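Local coordinates for putative glycosyltransferase (GalT1) (Streptococcus parasanguinis FW213, PDB 5HEA), which probably transfers sugar from a nucleotide-sugar donor, this chain being the C-terminal part of a longer protein, with a GT-A-type domain, at residues S8-V13 with E36-N41; N15-L20 with S44-S49; A75-I80 with I181-G186; F90-D95 with F165-T170; G113-V118 with K201-T206. All coordinates share one frame; numbering follows the deposited sequence.

Contact 1. Residues S8-V13 with E36-N41; sequences SIIVPV and EIILIN
Val-11, Val-13 and Leu-39 meet where two neighbouring parallel strands of the GT-A sheet run side by side, the two strands of the beta-alpha-beta unit formed by strand 7-13, helix 20-28 and strand 35-41. Leu-39 CD2 does the touching, lying 3.7 Å from Val-11 CG1 and 3.8 Å from Val-13 CG2. Ile-9 and Ile-37 continue this face, side by side and pointing the same way, and helices 20-28 and 48-58 cover it. On the other face Ile-40 CD1 reaches back to Ile-10 CG2 at 3.7 Å, in the layer that packs on helix 72-82.

Five backbone bonds tie the strands together in register. The chain of bonds begins nearly straight, with Ile-9 N to Glu-36 O at 2.8 Å, and bends toward the C-terminal ends, where Val-13 N approaches Ile-40 O from well above the carbonyl plane. At those ends Asn-41 turns its polar group to Ser-44 and His-66 rather than to Val-13.

The other polar edge lies at the start of both strands. Glu-36 CG sits between its own backbone N and carbonyl carbon (chi1 60°), and the chain then extends along the sheet face to Ser-8. There Ser-8 OG donates to Glu-36 OE2, at a distance too short to be taken as exact; Glu-36 OE2 also accepts from Ser-84 N, and Ser-8 OG from Gly-85 N.

Contact 2. Residues N15-L20 with S44-S49; sequences NVEKYL and STDNSS
Asn-15 and Thr-45 are joined through both ends of the Asn-15 amide. Thr-45 N donates to Asn-15 OD1 at 2.7 Å, in the carbonyl plane and on a lone pair, while Asn-15 ND2 turns to Thr-45 OG1, tilted slightly from the amide plane.

The remaining cross-links join backbone N-H groups to side-chain acceptors. Asn-15 N meets Ser-44 OG, which is also bonded to Asn-41 OD1; Val-16 N meets Ser-48 OG at 2.9 Å, and Glu-17 N approaches Asp-46 OD2 from above the carboxylate plane at 3.1 Å. In return Glu-17, extended beyond CG, brings OE1 within 3.1 Å of Asn-47 N.

Within 44-49, Asp-46 OD1 accepts from Ser-48 N, an Asx turn, and from Ser-48 OG, both reaching the same face of its plane. Ser-48 OG thus links Val-16 N to Asp-46.

The main aliphatic contribution is the Leu-20 methyl CD2, set against the Ser-48 backbone 3.7 Å from Ser-48 O.

Glu-17 OE1 and Asp-46 OD2 stand only 4.0 Å apart, a repulsion that the backbone N-H groups and the start of helix 48-58 would be expected to ease. This network of N-H to side-chain bonds ties two segments at the C-terminal ends of parallel strands, the end at which GT-A relatives bind nucleotide.

Contact 3. Residues A75-I80 with I181-G186; sequences ARNAGI and IRFPLG
Asn-77 and Phe-183 form a two-bond pairing of side-chain amide with backbone, by which helix 72-82 of the GT-A domain receives the extended loop 181-186. Phe-183 N donates to Asn-77 OD1 at 2.8 Å, and Asn-77 ND2 returns a nearly straight bond of 2.8 Å to Phe-183 O. Each donor lies in the plane of the carbonyl it meets, on a lone pair, so the pairing fixes which way round the amide is turned.

Apolar and aromatic packing surrounds the Phe-183 ring. Arg-76 CD sits over one face of it, 3.9 Å from its centroid, a CH-pi contact displaced toward the rim. Ile-80 CD1 comes in at the ring edge, 3.9 Å from CE1 of Phe-183. The ring also meets Phe-90 edge-to-face.

The two arginines are held differently. The Arg-76 guanidinium is too far from the ring for more than a weak attraction, and its salt bridge goes to Glu-190. On the same loop as Arg-182, Leu-185 N bonds to Glu-277 of a neighbouring subunit. Arg-182 bends at chi2 (-59°), and its NH1 curls back to Ile-181 O at 2.7 Å. Ile-80 CG2 lies over the centre of that guanidinium, 3.7 Å from Arg-182 CZ.

Contact 4. Residues F90-D95 with F165-T170; sequences FVDSDD and FTFSPT
Phe-90 and Pro-169 meet through the backbone: Phe-90 O lies 3.2 Å from Pro-169 CA in a CA-H...O contact. The other backbone polar group of Phe-90 is linked by water, which lies 2.8 Å from Phe-90 N and 2.7 Å from Ser-168 O, bridging strand and loop. The Phe-90 ring adds a contact of its own, with CD2 lying 3.9 Å from Ser-168 O.

Asp-92 turns back to the loop. Its OD2 comes within 3.7 Å of Phe-167 CE1, the carboxylate plane turned 82° from that of the ring, and within 3.9 Å of Pro-169 CG. The chain then reverses in a type I turn closed by a backbone bond from Asp-95 N to Asp-92 O, with Asp-94 at its third position held in a salt bridge with Arg-218.

Asp-95 ends the segment, meeting Phe-167 tip to tip. Its OD2 lies in the ring plane at the edge, 3.9 Å from Phe-167 CZ, and is bonded to Tyr-213 OH, while OD1 takes Ser-216 N. Pro-169 CD covers one ring face 3.5 Å above its centre.

Asp-92, Ser-93 and Asp-94 match the DXD sequence that binds metal and nucleotide sugar in GT-A relatives. Asp-95 OD2 probably gains a little from facing the weakly positive hydrogens of the Phe-167 edge, and the whole contact is consistent with Phe-167 and Pro-169 forming a wall beside that site.

Contact 5. Residues G113-V118 with K201-T206; sequences GSDISV and KASQIT
Ser-114 and Thr-206 make the tight polar heart of the contact: Ser-114 OG donates to Thr-206 OG1 at 2.5 Å. The same Ser-114 oxygen accepts from Gln-204 NE2 at 2.9 Å, the serine lying close to the amide plane. Gln-204 CG is anti to its backbone N (chi1 176°), and the chain extends from there to the buried serine. Thr-206 OG1 has a further partner in Asn-144.

Farther along the strands, Thr-206 N bonds to Ile-116 O at 3.0 Å and Val-118 N to Thr-206 O at 2.9 Å. Ile-116 CD1 packs on Ala-202 CB at 3.8 Å, and Val-118 CG2 touches Ile-205 CG2, the side chains crossing at a slant; helix 147-150 lies against Val-118, Ala-202 and Ile-205.

The loose side is that of exposed Gly-113 and Ser-203. Gly-113, whose positive phi closes a Schellman motif, only borders the Gln-204 amide. Asp-115 still fastens this margin: its N bonds to Gln-204 O at 3.1 Å, and its OD1 takes Ser-203 N at 2.7 Å on the anti side, somewhat out of the carboxylate plane.

Strand 116-125 also pairs with 171-174, whose antiparallel place between 87-90 and 116-125 is consistent with a GT-A fold.

Contacts 1 and 5 belong to the same mixed sheet, their centres about 23 Å apart, and contact 4 lies between them near the centre of the folded chain. Contact 1 pairs the two strands of a beta-alpha-beta unit; contact 2 touches their ends, joins the segments that follow them and alternates with contact 1 along the sequence. Contact 3 packs helix 72-82 against contact 1, and contact 4 lies within the part of the chain that contact 3 closes. Contacts 2 and 5 lie about 34 Å apart, centre to centre, on opposite sides of the chain's centre. Together they join sheet, loops and helix of a GT-A-like core, and other subunits of the hexamer come near all but contact 4.

Contact 1. Residues S8-V13 with E36-N41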
# COMPACT_ATOMS: atom_id res chain seq x y z
N SER A 8 21.58 -10.04 33.32
CA SER A 8 20.70 -10.38 32.20
C SER A 8 21.43 -10.30 30.86
O SER A 8 21.94 -9.24 30.48
CB SER A 8 19.47 -9.46 32.17
OG SER A 8 18.66 -9.62 33.32
N ILE A 9 21.48 -11.43 30.15
CA ILE A 9 22.12 -11.51 28.83
C ILE A 9 21.06 -11.53 27.75
O ILE A 9 20.28 -12.48 27.65
CB ILE A 9 22.93 -12.80 28.68
CG1 ILE A 9 23.86 -12.99 29.89
CG2 ILE A 9 23.70 -12.78 27.35
CD1 ILE A 9 24.45 -14.40 29.98
N ILE A 10 21.04 -10.47 26.94
CA ILE A 10 20.03 -10.30 25.90
C ILE A 10 20.55 -10.79 24.56
O ILE A 10 21.57 -10.31 24.06
CB ILE A 10 19.57 -8.82 25.83
CG1 ILE A 10 18.85 -8.45 27.13
CG2 ILE A 10 18.67 -8.59 24.59
CD1 ILE A 10 18.69 -6.95 27.34
N VAL A 11 19.86 -11.77 24.00
CA VAL A 11 20.33 -12.43 22.79
C VAL A 11 19.23 -12.43 21.74
O VAL A 11 18.33 -13.26 21.76
CB VAL A 11 20.79 -13.88 23.10
CG1 VAL A 11 21.27 -14.59 21.82
CG2 VAL A 11 21.90 -13.87 24.15
N PRO A 12 19.28 -11.46 20.81
CA PRO A 12 18.31 -11.44 19.71
C PRO A 12 18.60 -12.59 18.76
O PRO A 12 19.75 -12.90 18.47
CB PRO A 12 18.60 -10.10 19.02
CG PRO A 12 19.34 -9.29 20.05
CD PRO A 12 20.15 -10.28 20.80
N VAL A 13 17.54 -13.22 18.28
CA VAL A 13 17.67 -14.40 17.42
C VAL A 13 16.82 -14.20 16.18
O VAL A 13 15.59 -14.12 16.27
CB VAL A 13 17.22 -15.68 18.15
CG1 VAL A 13 17.20 -16.87 17.19
CG2 VAL A 13 18.13 -15.97 19.33
N GLU A 36 20.63 -14.79 33.61
CA GLU A 36 19.54 -15.25 32.78
C GLU A 36 19.89 -14.93 31.33
O GLU A 36 20.48 -13.88 31.03
CB GLU A 36 18.22 -14.59 33.19
CG GLU A 36 18.21 -13.08 33.09
CD GLU A 36 16.85 -12.47 33.43
OE1 GLU A 36 15.86 -13.23 33.58
OE2 GLU A 36 16.77 -11.24 33.55
N ILE A 37 19.56 -15.85 30.44
CA ILE A 37 19.67 -15.61 29.02
C ILE A 37 18.28 -15.36 28.48
O ILE A 37 17.40 -16.22 28.57
CB ILE A 37 20.28 -16.81 28.29
CG1 ILE A 37 21.69 -17.07 28.83
CG2 ILE A 37 20.28 -16.56 26.79
CD1 ILE A 37 22.32 -18.38 28.42
N ILE A 38 18.08 -14.16 27.95
CA ILE A 38 16.83 -13.80 27.32
C ILE A 38 17.00 -13.92 25.82
O ILE A 38 17.65 -13.10 25.18
CB ILE A 38 16.39 -12.40 27.71
CG1 ILE A 38 16.43 -12.28 29.24
CG2 ILE A 38 14.99 -12.10 27.18
CD1 ILE A 38 16.17 -10.90 29.73
N LEU A 39 16.45 -15.01 25.28
CA LEU A 39 16.48 -15.29 23.86
C LEU A 39 15.26 -14.65 23.22
O LEU A 39 14.14 -15.07 23.48
CB LEU A 39 16.43 -16.80 23.63
CG LEU A 39 17.71 -17.60 23.84
CD1 LEU A 39 17.47 -19.11 23.58
CD2 LEU A 39 18.79 -17.06 22.93
N ILE A 40 15.45 -13.63 22.39
CA ILE A 40 14.31 -13.05 21.69
C ILE A 40 14.26 -13.55 20.25
O ILE A 40 14.97 -13.03 19.38
CB ILE A 40 14.29 -11.50 21.73
CG1 ILE A 40 14.41 -10.99 23.17
CG2 ILE A 40 13.00 -10.98 21.10
CD1 ILE A 40 15.85 -10.75 23.61
N ASN A 41 13.44 -14.57 20.02
CA ASN A 41 13.24 -15.05 18.66
C ASN A 41 12.34 -14.06 17.92
O ASN A 41 11.14 -13.95 18.21
CB ASN A 41 12.62 -16.45 18.64
CG ASN A 41 12.13 -16.82 17.28
OD1 ASN A 41 12.76 -16.51 16.28
ND2 ASN A 41 10.96 -17.46 17.21

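Contact 2. Residues N15-L20 with S44-S49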
# COMPACT_ATOMS: atom_id res chain seq x y z
N ASN A 15 16.99 -16.05 12.33
CA ASN A 15 17.53 -16.90 11.26
C ASN A 15 19.02 -17.19 11.40
O ASN A 15 19.81 -16.95 10.47
CB ASN A 15 17.20 -16.31 9.88
CG ASN A 15 15.74 -16.47 9.54
OD1 ASN A 15 14.97 -17.00 10.33
ND2 ASN A 15 15.35 -16.00 8.37
N VAL A 16 19.40 -17.72 12.55
CA VAL A 16 20.80 -18.03 12.82
C VAL A 16 21.02 -19.50 13.15
O VAL A 16 21.87 -19.85 13.97
CB VAL A 16 21.35 -17.14 13.97
CG1 VAL A 16 21.62 -15.73 13.45
CG2 VAL A 16 20.36 -17.10 15.15
N GLU A 17 20.25 -20.37 12.49
CA GLU A 17 20.30 -21.81 12.79
C GLU A 17 21.72 -22.42 12.76
O GLU A 17 22.01 -23.35 13.51
CB GLU A 17 19.36 -22.60 11.86
CG GLU A 17 19.87 -22.77 10.44
CD GLU A 17 18.89 -23.53 9.54
OE1 GLU A 17 17.79 -23.90 10.00
OE2 GLU A 17 19.23 -23.75 8.36
N LYS A 18 22.59 -21.89 11.91
CA LYS A 18 23.93 -22.45 11.77
C LYS A 18 24.84 -22.09 12.94
O LYS A 18 25.81 -22.78 13.21
CB LYS A 18 24.57 -22.00 10.45
CG LYS A 18 23.88 -22.54 9.20
CD LYS A 18 24.64 -22.16 7.94
CE LYS A 18 24.56 -20.66 7.66
NZ LYS A 18 25.32 -20.27 6.45
N TYR A 19 24.51 -21.01 13.64
CA TYR A 19 25.43 -20.45 14.64
C TYR A 19 24.91 -20.44 16.07
O TYR A 19 25.68 -20.23 17.01
CB TYR A 19 25.80 -19.04 14.22
CG TYR A 19 26.30 -18.97 12.80
CD1 TYR A 19 27.49 -19.58 12.43
CD2 TYR A 19 25.57 -18.29 11.83
CE1 TYR A 19 27.95 -19.52 11.13
CE2 TYR A 19 26.02 -18.23 10.53
CZ TYR A 19 27.21 -18.84 10.18
OH TYR A 19 27.65 -18.76 8.88
N LEU A 20 23.61 -20.66 16.23
CA LEU A 20 22.97 -20.48 17.53
C LEU A 20 23.46 -21.45 18.61
O LEU A 20 23.67 -21.05 19.76
CB LEU A 20 21.44 -20.56 17.37
CG LEU A 20 20.59 -20.22 18.59
CD1 LEU A 20 20.88 -18.82 19.12
CD2 LEU A 20 19.11 -20.34 18.22
N SER A 44 11.89 -15.88 13.54
CA SER A 44 12.74 -16.69 12.65
C SER A 44 11.93 -17.66 11.82
O SER A 44 10.90 -18.18 12.26
CB SER A 44 13.76 -17.50 13.45
OG SER A 44 14.63 -16.65 14.16
N THR A 45 12.41 -17.91 10.61
CA THR A 45 11.73 -18.81 9.69
C THR A 45 12.55 -20.04 9.36
O THR A 45 12.12 -20.88 8.56
CB THR A 45 11.38 -18.09 8.39
OG1 THR A 45 12.56 -17.47 7.88
CG2 THR A 45 10.34 -17.00 8.66
N ASP A 46 13.74 -20.16 9.95
CA ASP A 46 14.51 -21.40 9.84
C ASP A 46 14.28 -22.28 11.08
O ASP A 46 13.18 -22.28 11.64
CB ASP A 46 16.01 -21.13 9.60
CG ASP A 46 16.66 -20.31 10.71
OD1 ASP A 46 15.97 -20.00 11.71
OD2 ASP A 46 17.87 -19.98 10.60
N ASN A 47 15.29 -23.01 11.53
CA ASN A 47 15.14 -23.87 12.70
C ASN A 47 15.50 -23.18 14.02
O ASN A 47 15.52 -23.82 15.06
CB ASN A 47 15.96 -25.16 12.55
CG ASN A 47 15.37 -26.10 11.51
OD1 ASN A 47 14.17 -26.37 11.50
ND2 ASN A 47 16.22 -26.61 10.62
N SER A 48 15.79 -21.88 13.97
CA SER A 48 16.25 -21.14 15.15
C SER A 48 15.28 -21.22 16.32
O SER A 48 15.69 -21.40 17.46
CB SER A 48 16.52 -19.66 14.81
OG SER A 48 17.53 -19.53 13.83
N SER A 49 13.98 -21.08 16.04
CA SER A 49 12.96 -21.11 17.09
C SER A 49 12.95 -22.45 17.82
O SER A 49 12.79 -22.51 19.04
CB SER A 49 11.58 -20.84 16.51
OG SER A 49 11.17 -21.93 15.69

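Contact 3. Residues A75-I80 with I181-G186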
# COMPACT_ATOMS: atom_id res chain seq x y z
N ALA A 75 13.79 -6.31 18.99
CA ALA A 75 14.18 -7.51 19.73
C ALA A 75 14.98 -7.15 20.99
O ALA A 75 14.74 -7.69 22.07
CB ALA A 75 14.98 -8.47 18.84
N ARG A 76 15.94 -6.24 20.86
CA ARG A 76 16.74 -5.86 22.02
C ARG A 76 15.89 -5.11 23.05
O ARG A 76 16.02 -5.33 24.25
CB ARG A 76 17.94 -4.99 21.61
CG ARG A 76 18.96 -5.73 20.77
CD ARG A 76 20.27 -4.96 20.70
NE ARG A 76 21.26 -5.62 19.84
CZ ARG A 76 21.50 -5.24 18.60
NH1 ARG A 76 20.83 -4.21 18.10
NH2 ARG A 76 22.40 -5.87 17.86
N ASN A 77 15.01 -4.23 22.58
CA ASN A 77 14.14 -3.48 23.49
C ASN A 77 13.23 -4.42 24.30
O ASN A 77 12.96 -4.17 25.47
CB ASN A 77 13.30 -2.44 22.72
CG ASN A 77 14.14 -1.31 22.13
OD1 ASN A 77 15.24 -1.02 22.60
ND2 ASN A 77 13.60 -0.64 21.09
N ALA A 78 12.78 -5.51 23.67
CA ALA A 78 11.98 -6.51 24.37
C ALA A 78 12.82 -7.17 25.45
O ALA A 78 12.34 -7.45 26.55
CB ALA A 78 11.45 -7.57 23.38
N GLY A 79 14.09 -7.43 25.12
CA GLY A 79 15.02 -8.00 26.07
C GLY A 79 15.21 -7.10 27.28
O GLY A 79 15.19 -7.56 28.43
N ILE A 80 15.42 -5.81 27.03
CA ILE A 80 15.60 -4.82 28.11
C ILE A 80 14.39 -4.78 29.04
O ILE A 80 14.51 -4.65 30.27
CB ILE A 80 15.87 -3.42 27.54
CG1 ILE A 80 17.17 -3.42 26.73
CG2 ILE A 80 15.93 -2.37 28.66
CD1 ILE A 80 17.42 -2.13 25.95
N ILE A 181 16.28 4.92 27.77
CA ILE A 181 17.14 4.56 26.65
C ILE A 181 16.65 3.29 25.96
O ILE A 181 16.55 2.23 26.59
CB ILE A 181 18.62 4.40 27.09
CG1 ILE A 181 19.21 5.75 27.51
CG2 ILE A 181 19.44 3.83 25.94
CD1 ILE A 181 20.64 5.68 28.07
N ARG A 182 16.33 3.40 24.67
CA ARG A 182 15.91 2.26 23.85
C ARG A 182 16.56 2.37 22.48
O ARG A 182 16.92 3.47 22.05
CB ARG A 182 14.37 2.23 23.69
CG ARG A 182 13.62 1.89 24.99
CD ARG A 182 14.03 0.52 25.54
NE ARG A 182 13.27 0.12 26.73
CZ ARG A 182 13.60 0.43 27.98
NH1 ARG A 182 14.68 1.17 28.23
NH2 ARG A 182 12.84 0.01 28.98
N PHE A 183 16.72 1.23 21.81
CA PHE A 183 17.22 1.21 20.45
C PHE A 183 16.10 1.73 19.54
O PHE A 183 14.95 1.39 19.73
CB PHE A 183 17.63 -0.20 20.04
CG PHE A 183 18.81 -0.74 20.82
CD1 PHE A 183 18.62 -1.32 22.07
CD2 PHE A 183 20.10 -0.64 20.32
CE1 PHE A 183 19.71 -1.81 22.81
CE2 PHE A 183 21.20 -1.12 21.06
CZ PHE A 183 20.99 -1.70 22.31
N PRO A 184 16.46 2.56 18.54
CA PRO A 184 15.51 3.12 17.56
C PRO A 184 14.93 2.08 16.60
O PRO A 184 15.67 1.31 16.00
CB PRO A 184 16.37 4.13 16.79
CG PRO A 184 17.77 3.62 16.96
CD PRO A 184 17.81 3.10 18.36
N LEU A 185 13.61 2.09 16.43
CA LEU A 185 12.92 1.06 15.66
C LEU A 185 13.16 1.14 14.16
O LEU A 185 13.32 2.23 13.60
CB LEU A 185 11.42 1.09 15.95
CG LEU A 185 10.96 0.48 17.28
CD1 LEU A 185 11.97 -0.55 17.79
CD2 LEU A 185 10.69 1.54 18.33
N GLY A 186 13.21 -0.03 13.53
CA GLY A 186 13.30 -0.14 12.08
C GLY A 186 14.61 0.35 11.51
O GLY A 186 14.84 0.27 10.31

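Contact 4. Residues F90-D95 with F165-T170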
# COMPACT_ATOMS: atom_id res chain seq x y z
N PHE A 90 24.75 -7.68 26.22
CA PHE A 90 24.21 -8.13 24.94
C PHE A 90 25.18 -9.13 24.32
O PHE A 90 26.38 -8.94 24.39
CB PHE A 90 24.01 -6.95 23.98
CG PHE A 90 23.01 -5.93 24.46
CD1 PHE A 90 21.65 -6.13 24.26
CD2 PHE A 90 23.42 -4.79 25.14
CE1 PHE A 90 20.72 -5.21 24.73
CE2 PHE A 90 22.50 -3.86 25.60
CZ PHE A 90 21.15 -4.07 25.40
N VAL A 91 24.65 -10.20 23.73
CA VAL A 91 25.48 -11.14 22.97
C VAL A 91 24.75 -11.41 21.65
O VAL A 91 23.56 -11.72 21.65
CB VAL A 91 25.69 -12.48 23.72
CG1 VAL A 91 26.38 -13.51 22.81
CG2 VAL A 91 26.51 -12.28 24.97
N ASP A 92 25.45 -11.27 20.52
CA ASP A 92 24.85 -11.59 19.23
C ASP A 92 24.90 -13.10 19.00
O ASP A 92 25.87 -13.75 19.33
CB ASP A 92 25.55 -10.85 18.09
CG ASP A 92 25.19 -9.38 18.07
OD1 ASP A 92 24.16 -8.99 18.69
OD2 ASP A 92 25.94 -8.61 17.43
N SER A 93 23.83 -13.64 18.42
CA SER A 93 23.69 -15.09 18.36
C SER A 93 24.59 -15.73 17.28
O SER A 93 24.69 -16.96 17.22
CB SER A 93 22.22 -15.47 18.20
OG SER A 93 21.57 -14.64 17.25
N ASP A 94 25.23 -14.89 16.46
CA ASP A 94 26.27 -15.30 15.49
C ASP A 94 27.63 -15.53 16.13
O ASP A 94 28.54 -16.09 15.49
CB ASP A 94 26.51 -14.16 14.50
CG ASP A 94 25.42 -14.03 13.49
OD1 ASP A 94 24.80 -15.06 13.17
OD2 ASP A 94 25.19 -12.90 13.02
N ASP A 95 27.79 -15.07 17.36
CA ASP A 95 29.10 -14.99 18.02
C ASP A 95 29.24 -15.98 19.17
O ASP A 95 28.32 -16.73 19.45
CB ASP A 95 29.31 -13.56 18.53
CG ASP A 95 29.26 -12.52 17.41
OD1 ASP A 95 29.64 -12.87 16.27
OD2 ASP A 95 28.84 -11.37 17.67
N PHE A 165 31.53 2.37 20.05
CA PHE A 165 30.24 3.04 19.84
C PHE A 165 29.22 2.23 19.06
O PHE A 165 28.02 2.31 19.33
CB PHE A 165 30.44 4.40 19.18
CG PHE A 165 31.20 5.38 20.03
CD1 PHE A 165 30.60 5.99 21.11
CD2 PHE A 165 32.52 5.67 19.75
CE1 PHE A 165 31.30 6.89 21.89
CE2 PHE A 165 33.22 6.57 20.52
CZ PHE A 165 32.61 7.18 21.60
N THR A 166 29.67 1.45 18.09
CA THR A 166 28.72 0.83 17.18
C THR A 166 28.53 -0.67 17.42
O THR A 166 27.84 -1.34 16.64
CB THR A 166 29.11 1.09 15.71
OG1 THR A 166 30.30 0.37 15.39
CG2 THR A 166 29.36 2.57 15.49
N PHE A 167 29.13 -1.20 18.49
CA PHE A 167 28.98 -2.62 18.82
C PHE A 167 28.39 -2.78 20.22
O PHE A 167 28.99 -2.38 21.22
CB PHE A 167 30.32 -3.36 18.72
CG PHE A 167 30.18 -4.85 18.55
CD1 PHE A 167 29.32 -5.37 17.60
CD2 PHE A 167 30.91 -5.73 19.35
CE1 PHE A 167 29.18 -6.75 17.44
CE2 PHE A 167 30.78 -7.10 19.21
CZ PHE A 167 29.91 -7.62 18.24
N SER A 168 27.20 -3.36 20.30
CA SER A 168 26.55 -3.51 21.60
C SER A 168 27.11 -4.59 22.56
O SER A 168 27.05 -4.40 23.78
CB SER A 168 25.03 -3.65 21.44
OG SER A 168 24.70 -4.75 20.62
N PRO A 169 27.61 -5.73 22.03
CA PRO A 169 28.21 -6.69 22.97
C PRO A 169 29.54 -6.21 23.55
O PRO A 169 29.99 -5.10 23.24
CB PRO A 169 28.45 -7.94 22.11
CG PRO A 169 27.40 -7.81 21.00
CD PRO A 169 27.41 -6.33 20.70
N THR A 170 30.13 -7.06 24.39
CA THR A 170 31.42 -6.84 25.08
C THR A 170 31.31 -5.89 26.27
O THR A 170 32.32 -5.51 26.85
CB THR A 170 32.62 -6.39 24.14
OG1 THR A 170 32.64 -4.97 23.98
CG2 THR A 170 32.56 -7.09 22.76
O HOH W 1 26.88 -5.91 25.97

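Contact 5. Residues G113-V118 with K201-T206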
# COMPACT_ATOMS: atom_id res chain seq x y z
N GLY A 113 34.13 -0.03 41.18
CA GLY A 113 33.04 0.89 41.45
C GLY A 113 32.62 1.62 40.18
O GLY A 113 32.22 2.78 40.22
N SER A 114 32.73 0.94 39.05
CA SER A 114 32.31 1.54 37.78
C SER A 114 30.84 1.25 37.51
O SER A 114 30.25 0.40 38.15
CB SER A 114 33.14 0.97 36.63
OG SER A 114 34.46 1.46 36.68
N ASP A 115 30.27 1.95 36.54
CA ASP A 115 28.87 1.73 36.18
C ASP A 115 28.76 0.84 34.96
O ASP A 115 27.70 0.28 34.68
CB ASP A 115 28.22 3.07 35.90
CG ASP A 115 28.31 4.02 37.10
OD1 ASP A 115 28.93 5.09 36.97
OD2 ASP A 115 27.79 3.66 38.18
N ILE A 116 29.86 0.76 34.21
CA ILE A 116 29.95 -0.01 32.98
C ILE A 116 31.36 -0.61 32.91
O ILE A 116 32.33 0.05 33.29
CB ILE A 116 29.73 0.89 31.73
CG1 ILE A 116 28.35 1.57 31.81
CG2 ILE A 116 29.87 0.06 30.43
CD1 ILE A 116 28.10 2.61 30.72
N SER A 117 31.46 -1.86 32.47
CA SER A 117 32.75 -2.43 32.10
C SER A 117 32.66 -2.88 30.64
O SER A 117 31.59 -3.23 30.14
CB SER A 117 33.15 -3.58 33.02
OG SER A 117 32.29 -4.70 32.85
N VAL A 118 33.80 -2.85 29.95
CA VAL A 118 33.85 -3.11 28.52
C VAL A 118 35.09 -3.95 28.27
O VAL A 118 36.15 -3.67 28.83
CB VAL A 118 34.00 -1.78 27.72
CG1 VAL A 118 34.07 -2.05 26.20
CG2 VAL A 118 32.87 -0.81 28.06
N LYS A 201 25.43 8.26 30.72
CA LYS A 201 24.73 8.10 31.99
C LYS A 201 25.71 7.71 33.10
O LYS A 201 25.41 7.88 34.28
CB LYS A 201 23.64 7.03 31.89
CG LYS A 201 22.42 7.42 31.06
CD LYS A 201 21.48 8.30 31.84
CE LYS A 201 20.04 8.14 31.36
NZ LYS A 201 19.37 6.90 31.86
N ALA A 202 26.87 7.19 32.73
CA ALA A 202 27.81 6.63 33.71
C ALA A 202 28.71 7.68 34.35
O ALA A 202 28.84 8.79 33.83
CB ALA A 202 28.64 5.51 33.08
N SER A 203 29.33 7.33 35.48
CA SER A 203 30.32 8.19 36.15
C SER A 203 31.73 7.72 35.81
O SER A 203 32.64 8.53 35.65
CB SER A 203 30.14 8.16 37.67
OG SER A 203 28.95 8.84 38.07
N GLN A 204 31.90 6.41 35.72
CA GLN A 204 33.20 5.81 35.42
C GLN A 204 33.01 4.52 34.64
O GLN A 204 32.09 3.75 34.88
CB GLN A 204 33.98 5.52 36.70
CG GLN A 204 35.31 4.81 36.47
CD GLN A 204 36.08 4.58 37.76
OE1 GLN A 204 36.78 5.48 38.25
NE2 GLN A 204 35.95 3.39 38.33
N ILE A 205 33.92 4.29 33.69
CA ILE A 205 33.87 3.11 32.87
C ILE A 205 35.20 2.37 32.99
O ILE A 205 36.25 3.00 32.99
CB ILE A 205 33.61 3.50 31.41
CG1 ILE A 205 32.27 4.27 31.33
CG2 ILE A 205 33.66 2.28 30.51
CD1 ILE A 205 31.91 4.77 29.94
N THR A 206 35.15 1.05 33.12
CA THR A 206 36.37 0.25 33.18
C THR A 206 36.54 -0.56 31.89
O THR A 206 35.63 -1.28 31.47
CB THR A 206 36.37 -0.71 34.38
OG1 THR A 206 36.28 0.05 35.59
CG2 THR A 206 37.65 -1.55 34.41